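Long-range contacts in digeranylgeranylglycerophospholipid reductase (Sulfolobus acidocaldarius, PDB 4OPC), which uses bound FAD to hydrogenate the double bonds of the geranylgeranyl chains of archaeal phospholipids, giving the saturated lipids of the membrane: residues 69-74 and 96-101; 187-192 and 263-268; 229-234 and 243-248. One frame throughout, in Å; residues are numbered along the deposited sequence.

Contact 1. Residues 69-74 and 96-101; sequences ELENKI and ELNAPL
E71 and N72 both face E96 across the antiparallel hairpin of strands 70-80 and 87-97, and this two-against-one pairing is a classic beta bulge. The carbonyl oxygen of E96 takes both amides: E71 N, at 2.9 Å from E96 O, lies nearly along the C=O axis, while the longer bond, 3.2 Å from N72 N to E96 O, comes in the carbonyl plane on a lone pair. The return bond from E96 N to N72 O is close to straight (169°). Toward the hairpin's end, N98 N donates to E69 O.

The side chain of E71 runs from the bulge toward L97 and N98. Its CB rests 3.4 Å from E96 O, the same oxygen that holds the backbone of the bulge. CG is set beside the backbone N (chi1 -61°) and passes near N98 N, and the chain then runs extended. At the tip E71 OE1 comes to 3.3 Å from L97 O, a pair of acceptors that cannot bond each other, and it also lies close to N98 CA. What holds OE1 is K222, which forms salt bridges with both E71 OE1 and E96 OE2. The two carboxylates, 5.3 Å apart between E71 OE1 and E96 OE2, would otherwise probably repel, and the shared lysine should offset this.

L70 and L97 lie on the face of the sheet opposite N72 and E96, with L97 also packing on F57 of helix 54-60. The E96 side chain reaches toward the FAD-binding residue D50, so the hairpin borders the cofactor site. Where strand gives way to helix 99-112, L101 crosses E69 at about a right angle, L101 CD2 3.7 Å from E69 CG. N98 is the N-cap of that helix: N98 OD1 accepts from L101 N at 3.2 Å.

Contact 2. Residues 187-192 and 263-268; sequences YREVLL and LVKGGA. With FDA (dihydroflavine-adenine dinucleotide), chain B.
R188 and V264 meet on one face of an antiparallel strand pair, 183-193 with the outermost strand 261-271, in the large mixed sheet. The guanidinium of R188 lies flat against the valine: V264 CG1 sits over the centre of one face, 3.5 Å from R188 CZ. The bend at chi2 (87°) places CD so that the guanidinium can reach V264. In the plane of the group, at its edge, lies a water to which NH1 donates and which passes a weak bond to K265 O. The same methyl also touches V190 across from it, V264 CG1 standing 3.5 Å from V190 CG2, so one branch serves both an apolar and a charged side chain.

Y187, E189 and K265 occupy the other face. The lysine runs side by side with both, pointing the same way, and K265 CE is 3.4 Å from Y187 OH. Y187 OH donates to E189 OE2 at 2.6 Å, in the plane of the ring and on the oxygen's anti lone pair, tying the two residues of one strand together beside K265. With no salt bridge to E189, K265 NZ stays 4.4 Å from E189 OE2. Y187's ring meets the backbone of G266 and G267 obliquely, CD1 of Y187 3.4 Å from G266 C; G267, its non-hydrogen-bonded partner, has no side chain on that face to crowd the ring.

Beyond them the outer strand reaches the flavin, where A268 O lies 3.6 Å from C8M, a methyl of FDA's ring system.

Contact 3. Residues 229-234 and 243-248; sequences VGLGIQ and HEYYKK
Y245 and Y246, adjacent on helix 242-253, carry almost the whole contact with strand 226-234; the axes of the short segments 229-234 and 243-248 approach to 9.0 Å, their directions 135° apart. This is helix-on-sheet packing within the catalytic domain, made by the next element of the chain, after a short loop.

The helix begins the walk with H243, which points its CB away from the strand and whose ring meets Y187 of the adjacent strand edge to face. Y245 comes next. Y245 CB is 3.7 Å from L231 CD1, the two side chains crossing at about a right angle, and its ring carries on to I233, where I233 CD1 stands 4.1 Å from Y245 CE2, meeting the ring obliquely. P213, Y239 and P240 pack on the same tyrosine from the loops.

Y246 reaches the other way along the strand. With CG anti to the backbone N (chi1 -177°), its ring starts out toward V229. L231 is shared between the tyrosines: CD1 goes to Y245, while L231 CD2 is 3.9 Å from Y246 CB and lies in the plane of the Y246 ring, at its edge. Farther along that ring G230 CA, at a residue with no side chain, comes to 4.3 Å from Y246 CE1, near the ring plane. At the tip, Y246 OH rests 3.6 Å from V229 CG1, but its polar partner is E189 OE1 on the adjacent strand, and the ring also meets those of Y187 and W217.

Between strand and helix, then, the chemistry is aliphatic against aromatic, and the buried hydroxyl of Y246 is satisfied by a carboxylate, which ties the helix to the sheet at a specific point.

All three contacts lie on one mixed sheet. Contacts 2 and 3 share its neighbouring strands 183-193 and 226-234, and contact 3 is nested inside the chain loop that contact 2 closes, their centres 11 Å apart. Contact 1 belongs to the hairpin farther across the sheet, touching neither. Contact 3 is buried and mainly side-chain packing against a helix, with no polar bond between its segments, whereas contacts 1 and 2 are partly buried and built on backbone hydrogen bonds between antiparallel strands. Contact 2 includes the outermost strand, partly open to solvent, whose end reaches the flavin; contact 1, with its bulge and charged residues, lies beside residues that bind FAD.

Contact 1. Residues 69-74 and 96-101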
loop_
_atom_site.group_PDB
_atom_site.type_symbol
_atom_site.label_atom_id
_atom_site.label_comp_id
_atom_site.label_asym_id
_atom_site.label_seq_id
_atom_site.Cartn_x
_atom_site.Cartn_y
_atom_site.Cartn_z
ATOM N N GLU A 69 -8.468 15.946 -12.272
ATOM C CA GLU A 69 -8.044 14.937 -11.289
ATOM C C GLU A 69 -8.550 13.537 -11.595
ATOM O O GLU A 69 -7.912 12.550 -11.235
ATOM C CB GLU A 69 -8.536 15.298 -9.885
ATOM C CG GLU A 69 -8.003 16.590 -9.336
ATOM C CD GLU A 69 -8.826 17.100 -8.180
ATOM O OE1 GLU A 69 -9.713 16.360 -7.691
ATOM O OE2 GLU A 69 -8.584 18.251 -7.773
ATOM N N LEU A 70 -9.724 13.448 -12.203
ATOM C CA LEU A 70 -10.302 12.165 -12.561
ATOM C C LEU A 70 -10.108 11.933 -14.046
ATOM O O LEU A 70 -10.820 12.504 -14.880
ATOM C CB LEU A 70 -11.782 12.107 -12.196
ATOM C CG LEU A 70 -12.508 10.798 -12.506
ATOM C CD1 LEU A 70 -11.654 9.602 -12.118
ATOM C CD2 LEU A 70 -13.843 10.759 -11.781
ATOM N N GLU A 71 -9.132 11.098 -14.377
ATOM C CA GLU A 71 -8.769 10.883 -15.765
ATOM C C GLU A 71 -9.696 9.885 -16.439
ATOM O O GLU A 71 -10.039 10.050 -17.606
ATOM C CB GLU A 71 -7.312 10.431 -15.878
ATOM C CG GLU A 71 -6.316 11.442 -15.331
ATOM C CD GLU A 71 -4.910 11.187 -15.819
ATOM O OE1 GLU A 71 -4.027 10.913 -14.981
ATOM O OE2 GLU A 71 -4.685 11.257 -17.046
ATOM N N ASN A 72 -10.119 8.865 -15.703
ATOM C CA ASN A 72 -10.941 7.819 -16.302
ATOM C C ASN A 72 -11.723 7.051 -15.244
ATOM O O ASN A 72 -11.175 6.682 -14.198
ATOM C CB ASN A 72 -10.048 6.872 -17.122
ATOM C CG ASN A 72 -10.837 5.871 -17.951
ATOM O OD1 ASN A 72 -11.849 6.205 -18.566
ATOM N ND2 ASN A 72 -10.357 4.632 -17.982
ATOM N N LYS A 73 -13.001 6.814 -15.502
ATOM C CA LYS A 73 -13.827 6.031 -14.590
ATOM C C LYS A 73 -13.614 4.537 -14.817
ATOM O O LYS A 73 -13.631 4.069 -15.952
ATOM C CB LYS A 73 -15.307 6.394 -14.762
ATOM C CG LYS A 73 -16.257 5.601 -13.878
ATOM C CD LYS A 73 -15.965 5.839 -12.403
ATOM C CE LYS A 73 -16.731 4.866 -11.524
ATOM N NZ LYS A 73 -16.327 4.984 -10.099
ATOM N N ILE A 74 -13.419 3.796 -13.729
ATOM C CA ILE A 74 -13.153 2.359 -13.794
ATOM C C ILE A 74 -14.347 1.551 -13.307
ATOM O O ILE A 74 -14.915 1.848 -12.255
ATOM C CB ILE A 74 -11.927 1.993 -12.940
ATOM C CG1 ILE A 74 -10.695 2.748 -13.436
ATOM C CG2 ILE A 74 -11.669 0.495 -12.954
ATOM C CD1 ILE A 74 -10.404 2.530 -14.913
ATOM N N GLU A 96 -9.262 6.182 -12.143
ATOM C CA GLU A 96 -7.895 6.379 -12.587
ATOM C C GLU A 96 -7.613 7.867 -12.409
ATOM O O GLU A 96 -8.192 8.709 -13.107
ATOM C CB GLU A 96 -7.723 5.945 -14.048
ATOM C CG GLU A 96 -6.953 4.648 -14.200
ATOM C CD GLU A 96 -5.544 4.753 -13.681
ATOM O OE1 GLU A 96 -5.029 3.731 -13.190
ATOM O OE2 GLU A 96 -4.945 5.844 -13.769
ATOM N N LEU A 97 -6.745 8.177 -11.448
ATOM C CA LEU A 97 -6.532 9.556 -11.009
ATOM C C LEU A 97 -5.315 10.201 -11.631
ATOM O O LEU A 97 -4.362 9.525 -12.014
ATOM C CB LEU A 97 -6.320 9.582 -9.491
ATOM C CG LEU A 97 -7.417 8.991 -8.618
ATOM C CD1 LEU A 97 -7.009 8.993 -7.157
ATOM C CD2 LEU A 97 -8.675 9.790 -8.807
ATOM N N ASN A 98 -5.350 11.528 -11.704
ATOM C CA ASN A 98 -4.131 12.319 -11.782
ATOM C C ASN A 98 -3.679 12.487 -10.334
ATOM O O ASN A 98 -4.193 13.349 -9.616
ATOM C CB ASN A 98 -4.414 13.675 -12.437
ATOM C CG ASN A 98 -3.165 14.527 -12.602
ATOM O OD1 ASN A 98 -2.199 14.408 -11.849
ATOM N ND2 ASN A 98 -3.195 15.420 -13.586
ATOM N N ALA A 99 -2.752 11.638 -9.900
ATOM C CA ALA A 99 -2.386 11.564 -8.494
ATOM C C ALA A 99 -1.809 12.857 -7.919
ATOM O O ALA A 99 -2.280 13.298 -6.875
ATOM C CB ALA A 99 -1.453 10.370 -8.236
ATOM N N PRO A 100 -0.800 13.463 -8.583
ATOM C CA PRO A 100 -0.303 14.734 -8.045
ATOM C C PRO A 100 -1.399 15.798 -7.954
ATOM O O PRO A 100 -1.458 16.519 -6.957
ATOM C CB PRO A 100 0.755 15.166 -9.061
ATOM C CG PRO A 100 1.154 13.928 -9.787
ATOM C CD PRO A 100 -0.002 12.983 -9.730
ATOM N N LEU A 101 -2.256 15.907 -8.966
ATOM C CA LEU A 101 -3.290 16.941 -8.940
ATOM C C LEU A 101 -4.267 16.728 -7.786
ATOM O O LEU A 101 -4.596 17.666 -7.059
ATOM C CB LEU A 101 -4.034 16.991 -10.272
ATOM C CG LEU A 101 -4.772 18.285 -10.587
ATOM C CD1 LEU A 101 -3.768 19.396 -10.850
ATOM C CD2 LEU A 101 -5.667 18.067 -11.781
#

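Contact 2. Residues 187-192 and 263-268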
loop_
_atom_site.group_PDB
_atom_site.type_symbol
_atom_site.label_atom_id
_atom_site.label_comp_id
_atom_site.label_asym_id
_atom_site.label_seq_id
_atom_site.Cartn_x
_atom_site.Cartn_y
_atom_site.Cartn_z
ATOM N N TYR A 187 7.584 -0.419 -11.944
ATOM C CA TYR A 187 7.961 0.607 -12.898
ATOM C C TYR A 187 6.812 0.804 -13.856
ATOM O O TYR A 187 6.163 -0.183 -14.244
ATOM C CB TYR A 187 9.191 0.143 -13.687
ATOM C CG TYR A 187 9.557 1.073 -14.816
ATOM C CD1 TYR A 187 10.292 2.225 -14.580
ATOM C CD2 TYR A 187 9.154 0.807 -16.121
ATOM C CE1 TYR A 187 10.608 3.079 -15.602
ATOM C CE2 TYR A 187 9.469 1.667 -17.149
ATOM C CZ TYR A 187 10.201 2.797 -16.888
ATOM O OH TYR A 187 10.541 3.689 -17.888
ATOM N N ARG A 188 6.547 2.042 -14.250
ATOM C CA ARG A 188 5.481 2.297 -15.206
ATOM C C ARG A 188 5.774 3.483 -16.109
ATOM O O ARG A 188 6.557 4.381 -15.763
ATOM C CB ARG A 188 4.145 2.533 -14.485
ATOM C CG ARG A 188 4.057 3.824 -13.641
ATOM C CD ARG A 188 3.611 5.039 -14.487
ATOM N NE ARG A 188 3.411 6.261 -13.713
ATOM C CZ ARG A 188 4.388 7.072 -13.327
ATOM N NH1 ARG A 188 5.646 6.781 -13.619
ATOM N NH2 ARG A 188 4.111 8.183 -12.645
ATOM N N GLU A 189 5.099 3.499 -17.255
ATOM C CA GLU A 189 5.062 4.658 -18.132
ATOM C C GLU A 189 3.621 5.018 -18.455
ATOM O O GLU A 189 2.736 4.169 -18.391
ATOM C CB GLU A 189 5.855 4.398 -19.426
ATOM C CG GLU A 189 7.268 3.939 -19.151
ATOM C CD GLU A 189 8.103 3.719 -20.385
ATOM O OE1 GLU A 189 7.533 3.534 -21.488
ATOM O OE2 GLU A 189 9.344 3.722 -20.244
ATOM N N VAL A 190 3.372 6.284 -18.760
ATOM C CA VAL A 190 2.088 6.669 -19.321
ATOM C C VAL A 190 2.318 7.055 -20.775
ATOM O O VAL A 190 3.153 7.913 -21.068
ATOM C CB VAL A 190 1.418 7.811 -18.537
ATOM C CG1 VAL A 190 0.190 8.315 -19.287
ATOM C CG2 VAL A 190 1.037 7.333 -17.153
ATOM N N LEU A 191 1.588 6.401 -21.678
ATOM C CA LEU A 191 1.761 6.590 -23.113
ATOM C C LEU A 191 0.430 6.803 -23.815
ATOM O O LEU A 191 -0.606 6.314 -23.368
ATOM C CB LEU A 191 2.439 5.353 -23.714
ATOM C CG LEU A 191 3.857 5.057 -23.222
ATOM C CD1 LEU A 191 3.999 3.587 -22.911
ATOM C CD2 LEU A 191 4.878 5.477 -24.266
ATOM N N LEU A 192 0.468 7.531 -24.930
ATOM C CA LEU A 192 -0.675 7.608 -25.832
ATOM C C LEU A 192 -0.738 6.341 -26.680
ATOM O O LEU A 192 0.283 5.692 -26.910
ATOM C CB LEU A 192 -0.557 8.832 -26.743
ATOM C CG LEU A 192 -0.422 10.167 -26.010
ATOM C CD1 LEU A 192 -0.418 11.345 -26.981
ATOM C CD2 LEU A 192 -1.533 10.320 -24.985
ATOM N N LEU A 263 4.266 10.408 -21.614
ATOM C CA LEU A 263 3.916 11.523 -20.727
ATOM C C LEU A 263 4.660 11.481 -19.390
ATOM O O LEU A 263 4.919 12.524 -18.790
ATOM C CB LEU A 263 2.404 11.590 -20.468
ATOM C CG LEU A 263 1.453 12.083 -21.571
ATOM C CD1 LEU A 263 1.129 10.998 -22.558
ATOM C CD2 LEU A 263 0.176 12.630 -20.949
ATOM N N VAL A 264 4.989 10.282 -18.920
ATOM C CA VAL A 264 5.703 10.123 -17.658
ATOM C C VAL A 264 6.332 8.731 -17.599
ATOM O O VAL A 264 5.852 7.798 -18.239
ATOM C CB VAL A 264 4.754 10.333 -16.448
ATOM C CG1 VAL A 264 3.949 9.084 -16.167
ATOM C CG2 VAL A 264 5.528 10.759 -15.201
ATOM N N LYS A 265 7.414 8.593 -16.843
ATOM C CA LYS A 265 8.069 7.304 -16.660
ATOM C C LYS A 265 8.813 7.263 -15.329
ATOM O O LYS A 265 9.364 8.279 -14.868
ATOM C CB LYS A 265 9.034 7.034 -17.813
ATOM C CG LYS A 265 10.145 8.062 -17.903
ATOM C CD LYS A 265 10.932 7.958 -19.198
ATOM C CE LYS A 265 11.635 6.622 -19.322
ATOM N NZ LYS A 265 12.603 6.640 -20.467
ATOM N N GLY A 266 8.826 6.095 -14.697
ATOM C CA GLY A 266 9.533 5.961 -13.442
ATOM C C GLY A 266 9.101 4.769 -12.632
ATOM O O GLY A 266 8.045 4.192 -12.868
ATOM N N GLY A 267 9.920 4.428 -11.645
ATOM C CA GLY A 267 9.669 3.300 -10.780
ATOM C C GLY A 267 9.962 3.620 -9.327
ATOM O O GLY A 267 10.548 4.649 -9.002
ATOM N N ALA A 268 9.573 2.692 -8.459
ATOM C CA ALA A 268 9.775 2.815 -7.024
ATOM C C ALA A 268 9.488 1.471 -6.364
ATOM O O ALA A 268 8.958 0.546 -6.991
ATOM C CB ALA A 268 8.856 3.905 -6.439
HETATM P PA FDA B . 4.505 8.369 -0.821
HETATM O O1A FDA B . 5.806 7.759 -1.170
HETATM O O2A FDA B . 3.515 8.614 -1.954
HETATM O O5B FDA B . 4.762 9.758 -0.107
HETATM C C5B FDA B . 5.835 9.906 0.845
HETATM C C4B FDA B . 6.196 11.367 0.890
HETATM O O4B FDA B . 7.128 11.597 1.967
HETATM C C3B FDA B . 6.853 11.913 -0.382
HETATM O O3B FDA B . 6.087 12.980 -0.937
HETATM C C2B FDA B . 8.270 12.310 0.075
HETATM O O2B FDA B . 8.762 13.455 -0.602
HETATM C C1B FDA B . 8.053 12.584 1.556
HETATM N N9A FDA B . 9.208 12.442 2.434
HETATM C C8A FDA B . 9.969 11.315 2.631
HETATM N N7A FDA B . 10.899 11.453 3.547
HETATM C C5A FDA B . 10.731 12.757 3.991
HETATM C C6A FDA B . 11.372 13.505 4.997
HETATM N N6A FDA B . 12.316 13.011 5.801
HETATM N N1A FDA B . 10.928 14.757 5.222
HETATM C C2A FDA B . 9.954 15.244 4.447
HETATM N N3A FDA B . 9.248 14.624 3.499
HETATM C C4A FDA B . 9.672 13.364 3.339
HETATM N N1 FDA B . -1.416 1.851 -5.208
HETATM C C2 FDA B . -2.726 1.981 -5.596
HETATM O O2 FDA B . -3.617 2.184 -4.778
HETATM N N3 FDA B . -2.990 1.907 -6.938
HETATM C C4 FDA B . -2.101 1.603 -7.948
HETATM O O4 FDA B . -2.453 1.705 -9.122
HETATM C C4X FDA B . -0.779 1.416 -7.489
HETATM N N5 FDA B . 0.202 1.146 -8.398
HETATM C C5X FDA B . 1.529 1.286 -8.049
HETATM C C6 FDA B . 2.518 1.288 -9.023
HETATM C C7 FDA B . 3.848 1.517 -8.709
HETATM C C7M FDA B . 4.859 1.638 -9.819
HETATM C C8 FDA B . 4.216 1.707 -7.368
HETATM C C8M FDA B . 5.647 2.029 -7.002
HETATM C C9 FDA B . 3.228 1.687 -6.381
HETATM C C9A FDA B . 1.890 1.501 -6.707
HETATM N N10 FDA B . 0.860 1.516 -5.740
HETATM C C10 FDA B . -0.454 1.594 -6.151
HETATM C "C1'" FDA B . 1.147 1.777 -4.308
HETATM C "C2'" FDA B . 0.905 3.258 -3.965
HETATM O "O2'" FDA B . 1.485 4.107 -4.960
HETATM C "C3'" FDA B . 1.530 3.601 -2.610
HETATM O "O3'" FDA B . 1.146 2.600 -1.677
HETATM C "C4'" FDA B . 1.096 4.947 -2.010
HETATM O "O4'" FDA B . 1.195 6.004 -2.963
HETATM C "C5'" FDA B . 1.903 5.282 -0.777
HETATM O "O5'" FDA B . 1.548 6.595 -0.299
HETATM P P FDA B . 2.378 7.252 0.888
HETATM O O1P FDA B . 1.763 8.564 1.151
HETATM O O2P FDA B . 2.539 6.290 2.057
HETATM O O3P FDA B . 3.860 7.419 0.309
HETATM O O HOH W 1 7.433 8.828 -12.695
#

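Contact 3. Residues 229-234 and 243-248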
loop_
_atom_site.group_PDB
_atom_site.type_symbol
_atom_site.label_atom_id
_atom_site.label_comp_id
_atom_site.label_asym_id
_atom_site.label_seq_id
_atom_site.Cartn_x
_atom_site.Cartn_y
_atom_site.Cartn_z
ATOM N N VAL A 229 0.962 1.854 -18.159
ATOM C CA VAL A 229 1.375 0.463 -18.362
ATOM C C VAL A 229 2.645 0.201 -17.564
ATOM O O VAL A 229 3.565 1.020 -17.550
ATOM C CB VAL A 229 1.551 0.120 -19.875
ATOM C CG1 VAL A 229 2.400 1.165 -20.583
ATOM C CG2 VAL A 229 2.140 -1.267 -20.047
ATOM N N GLY A 230 2.701 -0.920 -16.862
ATOM C CA GLY A 230 3.856 -1.187 -16.030
ATOM C C GLY A 230 3.920 -2.613 -15.530
ATOM O O GLY A 230 3.135 -3.480 -15.934
ATOM N N LEU A 231 4.874 -2.852 -14.639
ATOM C CA LEU A 231 5.007 -4.157 -14.010
ATOM C C LEU A 231 5.636 -4.038 -12.640
ATOM O O LEU A 231 6.296 -3.047 -12.322
ATOM C CB LEU A 231 5.832 -5.132 -14.875
ATOM C CG LEU A 231 7.351 -4.987 -14.791
ATOM C CD1 LEU A 231 8.032 -6.269 -15.281
ATOM C CD2 LEU A 231 7.846 -3.785 -15.592
ATOM N N GLY A 232 5.428 -5.069 -11.835
ATOM C CA GLY A 232 6.086 -5.210 -10.552
ATOM C C GLY A 232 6.745 -6.574 -10.511
ATOM O O GLY A 232 6.203 -7.553 -11.056
ATOM N N ILE A 233 7.922 -6.649 -9.898
ATOM C CA ILE A 233 8.593 -7.933 -9.687
ATOM C C ILE A 233 9.050 -8.013 -8.240
ATOM O O ILE A 233 9.346 -6.990 -7.621
ATOM C CB ILE A 233 9.780 -8.146 -10.648
ATOM C CG1 ILE A 233 10.887 -7.147 -10.370
ATOM C CG2 ILE A 233 9.334 -8.040 -12.107
ATOM C CD1 ILE A 233 12.092 -7.332 -11.263
ATOM N N GLN A 234 9.096 -9.224 -7.697
ATOM C CA GLN A 234 9.482 -9.420 -6.303
ATOM C C GLN A 234 10.949 -9.084 -6.060
ATOM O O GLN A 234 11.829 -9.481 -6.821
ATOM C CB GLN A 234 9.183 -10.856 -5.873
ATOM C CG GLN A 234 9.529 -11.124 -4.416
ATOM C CD GLN A 234 9.095 -12.491 -3.972
ATOM O OE1 GLN A 234 8.986 -13.417 -4.782
ATOM N NE2 GLN A 234 8.872 -12.648 -2.680
ATOM N N HIS A 243 13.861 -2.333 -15.551
ATOM C CA HIS A 243 13.841 -1.556 -16.789
ATOM C C HIS A 243 14.045 -2.479 -17.980
ATOM O O HIS A 243 13.511 -2.237 -19.059
ATOM C CB HIS A 243 14.931 -0.480 -16.785
ATOM C CG HIS A 243 14.709 0.605 -15.776
ATOM N ND1 HIS A 243 15.745 1.315 -15.204
ATOM C CD2 HIS A 243 13.570 1.098 -15.233
ATOM C CE1 HIS A 243 15.252 2.204 -14.359
ATOM N NE2 HIS A 243 13.935 2.089 -14.354
ATOM N N GLU A 244 14.821 -3.538 -17.788
ATOM C CA GLU A 244 15.092 -4.468 -18.875
ATOM C C GLU A 244 13.902 -5.396 -19.108
ATOM O O GLU A 244 13.580 -5.705 -20.249
ATOM C CB GLU A 244 16.396 -5.236 -18.642
ATOM C CG GLU A 244 17.655 -4.375 -18.801
ATOM C CD GLU A 244 17.810 -3.783 -20.202
ATOM O OE1 GLU A 244 17.534 -4.490 -21.200
ATOM O OE2 GLU A 244 18.209 -2.602 -20.307
ATOM N N TYR A 245 13.234 -5.824 -18.039
ATOM C CA TYR A 245 11.988 -6.581 -18.203
ATOM C C TYR A 245 10.976 -5.748 -18.971
ATOM O O TYR A 245 10.310 -6.244 -19.881
ATOM C CB TYR A 245 11.363 -6.937 -16.850
ATOM C CG TYR A 245 11.923 -8.163 -16.171
ATOM C CD1 TYR A 245 11.376 -9.419 -16.399
ATOM C CD2 TYR A 245 12.982 -8.060 -15.277
ATOM C CE1 TYR A 245 11.882 -10.550 -15.769
ATOM C CE2 TYR A 245 13.488 -9.176 -14.637
ATOM C CZ TYR A 245 12.935 -10.418 -14.888
ATOM O OH TYR A 245 13.445 -11.528 -14.256
ATOM N N TYR A 246 10.847 -4.482 -18.586
ATOM C CA TYR A 246 9.886 -3.593 -19.231
ATOM C C TYR A 246 10.158 -3.460 -20.727
ATOM O O TYR A 246 9.255 -3.634 -21.544
ATOM C CB TYR A 246 9.873 -2.208 -18.567
ATOM C CG TYR A 246 8.838 -1.270 -19.155
ATOM C CD1 TYR A 246 7.534 -1.233 -18.654
ATOM C CD2 TYR A 246 9.161 -0.422 -20.208
ATOM C CE1 TYR A 246 6.583 -0.363 -19.192
ATOM C CE2 TYR A 246 8.226 0.445 -20.758
ATOM C CZ TYR A 246 6.940 0.470 -20.246
ATOM O OH TYR A 246 6.018 1.326 -20.810
ATOM N N LYS A 247 11.400 -3.160 -21.093
ATOM C CA LYS A 247 11.755 -3.027 -22.497
ATOM C C LYS A 247 11.508 -4.312 -23.283
ATOM O O LYS A 247 11.046 -4.278 -24.425
ATOM C CB LYS A 247 13.217 -2.614 -22.619
ATOM C CG LYS A 247 13.489 -1.173 -22.220
ATOM C CD LYS A 247 14.983 -0.925 -22.052
ATOM C CE LYS A 247 15.773 -1.450 -23.243
ATOM N NZ LYS A 247 17.242 -1.315 -23.024
ATOM N N LYS A 248 11.811 -5.447 -22.668
ATOM C CA LYS A 248 11.733 -6.721 -23.371
ATOM C C LYS A 248 10.291 -7.146 -23.652
ATOM O O LYS A 248 9.993 -7.656 -24.735
ATOM C CB LYS A 248 12.456 -7.814 -22.579
ATOM C CG LYS A 248 12.548 -9.149 -23.300
ATOM C CD LYS A 248 13.364 -10.153 -22.496
ATOM C CE LYS A 248 13.554 -11.457 -23.257
ATOM N NZ LYS A 248 14.306 -11.256 -24.526
#